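Local coordinates for protein putative esterase MT1895 (Mycobacterium tuberculosis, PDB 3S4K) that probably hydrolyses acyl-CoA thioesters as a PaaI-family hotdog-fold thioesterase, perhaps acting on 1,4-dihydroxy-2-naphthoyl-CoA, at residues A[25-30]-A[63-68]. Sequence-based numbering, arbitrary orientation.
Sequences LGLQFT and IESIAS
Leu27 and Phe29 press against helix 56-75 at Ser65 and Ile66, and no hydrogen bond links the two segments. In Phe29, the bond from CA to CB runs past the helix rather than at it, and CG is turned anti to the carbonyl carbon (chi1 -79°), which swings the ring back toward Ser65 and Ile66. In the ring, CE1 passes 4.1 Å from CD2 of Leu27 in its own segment, and CE2 reaches CA of Ile66 at 4.0 Å, obliquely to the ring. At the tip, CZ meets Ser65 O at 3.8 Å, with that oxygen at the ring edge and near its plane, and packs against Ile66 CG1 at 4.2 Å. Helix 56-75 is the central helix of the hotdog fold, around which the antiparallel sheet curls, and strand 28-33 borders it here, paired with strand 36-43. The short helix 20-25 ends just before this strand in a Schellman motif with Gly26 as its C' residue. Leu27 follows, its CG anti to the backbone N (chi1 -170°), and its CD2 methyl rests on Ser65 CB at 3.6 Å. In one of the two conformers of Ser65, OG hydrogen-bonds to Asp22 OD1 and to His55 NE2 of the second subunit, and the Leu27 methyl makes a plain van der Waals contact with this oxygen.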
ATOM      1  N   LEU A  25      -9.058   6.503  -5.646  1.00 12.05           N
ATOM      2  CA  LEU A  25      -8.691   7.019  -4.347  1.00 12.26           C
ATOM      3  C   LEU A  25      -9.226   8.422  -4.102  1.00 12.08           C
ATOM      4  O   LEU A  25      -9.350   8.816  -2.959  1.00 12.23           O
ATOM      5  CB  LEU A  25      -7.169   7.063  -4.177  1.00 12.48           C
ATOM      6  CG  LEU A  25      -6.409   5.737  -4.220  1.00 14.05           C
ATOM      7  CD1 LEU A  25      -4.883   5.957  -4.184  1.00 14.39           C
ATOM      8  CD2 LEU A  25      -6.835   4.842  -3.071  1.00 16.83           C
ATOM      9  N   GLY A  26      -9.489   9.174  -5.167  1.00 11.33           N
ATOM     10  CA  GLY A  26      -9.798  10.606  -5.052  1.00 11.35           C
ATOM     11  C   GLY A  26      -8.550  11.468  -4.880  1.00 10.46           C
ATOM     12  O   GLY A  26      -8.625  12.588  -4.364  1.00 11.01           O
ATOM     13  N   LEU A  27      -7.408  10.951  -5.329  1.00 10.18           N
ATOM     14  CA  LEU A  27      -6.122  11.616  -5.129  1.00 10.01           C
ATOM     15  C   LEU A  27      -5.954  12.714  -6.171  1.00 10.58           C
ATOM     16  O   LEU A  27      -6.022  12.443  -7.378  1.00 12.21           O
ATOM     17  CB  LEU A  27      -4.961  10.605  -5.229  1.00  9.47           C
ATOM     18  CG  LEU A  27      -3.578  11.115  -4.810  1.00  9.29           C
ATOM     19  CD1 LEU A  27      -3.533  11.575  -3.357  1.00  9.80           C
ATOM     20  CD2 LEU A  27      -2.496  10.053  -5.077  1.00 11.49           C
ATOM     21  N   GLN A  28      -5.693  13.935  -5.712  1.00 10.67           N
ATOM     22  CA  GLN A  28      -5.530  15.108  -6.582  1.00 11.62           C
ATOM     23  C   GLN A  28      -4.184  15.771  -6.290  1.00 10.13           C
ATOM     24  O   GLN A  28      -3.917  16.115  -5.143  1.00 10.44           O
ATOM     25  CB  GLN A  28      -6.671  16.095  -6.332  1.00 12.43           C
ATOM     26  CG  GLN A  28      -8.000  15.599  -6.870  1.00 18.04           C
ATOM     27  CD  GLN A  28      -9.138  16.584  -6.665  1.00 23.82           C
ATOM     28  OE1 GLN A  28      -8.984  17.625  -6.014  1.00 29.42           O
ATOM     29  NE2 GLN A  28     -10.291  16.264  -7.231  1.00 28.49           N
ATOM     30  N   PHE A  29      -3.333  15.915  -7.309  1.00  9.54           N
ATOM     31  CA  PHE A  29      -1.996  16.521  -7.098  1.00  8.12           C
ATOM     32  C   PHE A  29      -2.100  18.023  -7.130  1.00  8.79           C
ATOM     33  O   PHE A  29      -2.864  18.592  -7.943  1.00  8.30           O
ATOM     34  CB  PHE A  29      -0.979  16.108  -8.158  1.00  8.68           C
ATOM     35  CG  PHE A  29      -0.402  14.767  -7.941  1.00  8.92           C
ATOM     36  CD1 PHE A  29      -1.176  13.641  -8.150  1.00 11.80           C
ATOM     37  CD2 PHE A  29       0.916  14.617  -7.513  1.00  9.39           C
ATOM     38  CE1 PHE A  29      -0.648  12.386  -7.944  1.00 12.31           C
ATOM     39  CE2 PHE A  29       1.440  13.387  -7.309  1.00 10.91           C
ATOM     40  CZ  PHE A  29       0.652  12.248  -7.521  1.00 11.22           C
ATOM     41  N   THR A  30      -1.341  18.650  -6.232  1.00  8.20           N
ATOM     42  CA  THR A  30      -1.241  20.111  -6.151  1.00  8.71           C
ATOM     43  C   THR A  30       0.112  20.657  -6.601  1.00  8.65           C
ATOM     44  O   THR A  30       0.206  21.818  -7.025  1.00  8.28           O
ATOM     45  CB  THR A  30      -1.519  20.613  -4.727  1.00  9.19           C
ATOM     46  OG1 THR A  30      -0.650  19.971  -3.770  1.00  8.46           O
ATOM     47  CG2 THR A  30      -2.949  20.365  -4.368  1.00  9.41           C
ATOM     48  N   ILE A  63       1.232   7.099  -0.928  1.00  7.16           N
ATOM     49  CA  ILE A  63       2.682   7.204  -0.830  1.00  6.86           C
ATOM     50  C   ILE A  63       3.302   6.722  -2.138  1.00  7.21           C
ATOM     51  O   ILE A  63       4.169   7.372  -2.692  1.00  6.80           O
ATOM     52  CB  ILE A  63       3.175   6.441   0.433  1.00  6.29           C
ATOM     53  CG1 ILE A  63       2.858   7.274   1.670  1.00  7.87           C
ATOM     54  CG2 ILE A  63       4.696   6.042   0.355  1.00  6.31           C
ATOM     55  CD1 ILE A  63       2.777   6.474   2.953  1.00  9.44           C
ATOM     56  N   GLU A  64       2.800   5.618  -2.672  1.00  6.46           N
ATOM     57  CA  GLU A  64       3.333   5.075  -3.929  1.00  7.54           C
ATOM     58  C   GLU A  64       3.164   6.050  -5.100  1.00  7.81           C
ATOM     59  O   GLU A  64       4.114   6.306  -5.863  1.00  7.84           O
ATOM     60  CB  GLU A  64       2.655   3.730  -4.224  1.00  7.63           C
ATOM     61  CG  GLU A  64       3.185   3.002  -5.466  1.00  9.87           C
ATOM     62  CD  GLU A  64       4.539   2.360  -5.270  1.00 13.16           C
ATOM     63  OE1 GLU A  64       5.045   2.329  -4.125  1.00 10.22           O
ATOM     64  OE2 GLU A  64       5.102   1.874  -6.289  1.00 17.73           O
ATOM     65  N   SER A  65       1.962   6.618  -5.221  1.00  8.55           N
ATOM     66  CA  SER A  65       1.639   7.555  -6.293  0.50  8.19           C
ATOM     67  C   SER A  65       2.478   8.825  -6.235  1.00  7.96           C
ATOM     68  O   SER A  65       3.049   9.264  -7.231  1.00  7.58           O
ATOM     69  CB  SER A  65       0.158   7.951  -6.237  0.50  8.45           C
ATOM     70  OG  SER A  65      -0.658   6.938  -6.788  0.50  8.73           O
ATOM     71  N   ILE A  66       2.532   9.437  -5.071  1.00  7.45           N
ATOM     72  CA  ILE A  66       3.207  10.747  -4.953  1.00  6.72           C
ATOM     73  C   ILE A  66       4.700  10.581  -5.231  1.00  7.69           C
ATOM     74  O   ILE A  66       5.302  11.351  -5.984  1.00  7.69           O
ATOM     75  CB  ILE A  66       2.918  11.420  -3.578  1.00  7.80           C
ATOM     76  CG1 ILE A  66       1.412  11.629  -3.401  1.00  6.64           C
ATOM     77  CG2 ILE A  66       3.629  12.815  -3.499  1.00  5.52           C
ATOM     78  CD1 ILE A  66       0.959  12.122  -2.003  1.00  9.00           C
ATOM     79  N   ALA A  67       5.305   9.552  -4.643  1.00  7.96           N
ATOM     80  CA  ALA A  67       6.709   9.218  -4.882  1.00  8.43           C
ATOM     81  C   ALA A  67       7.014   8.899  -6.349  1.00  8.50           C
ATOM     82  O   ALA A  67       8.012   9.379  -6.910  1.00  8.86           O
ATOM     83  CB  ALA A  67       7.121   8.035  -3.995  1.00  8.74           C
ATOM     84  N   SER A  68       6.190   8.053  -6.970  1.00  8.73           N
ATOM     85  CA  SER A  68       6.448   7.670  -8.354  1.00  9.03           C
ATOM     86  C   SER A  68       6.347   8.859  -9.292  1.00  8.59           C
ATOM     87  O   SER A  68       7.138   8.959 -10.223  1.00  8.31           O
ATOM     88  CB  SER A  68       5.515   6.549  -8.828  1.00  9.61           C
ATOM     89  OG  SER A  68       5.512   5.474  -7.913  1.00 13.01           O
TER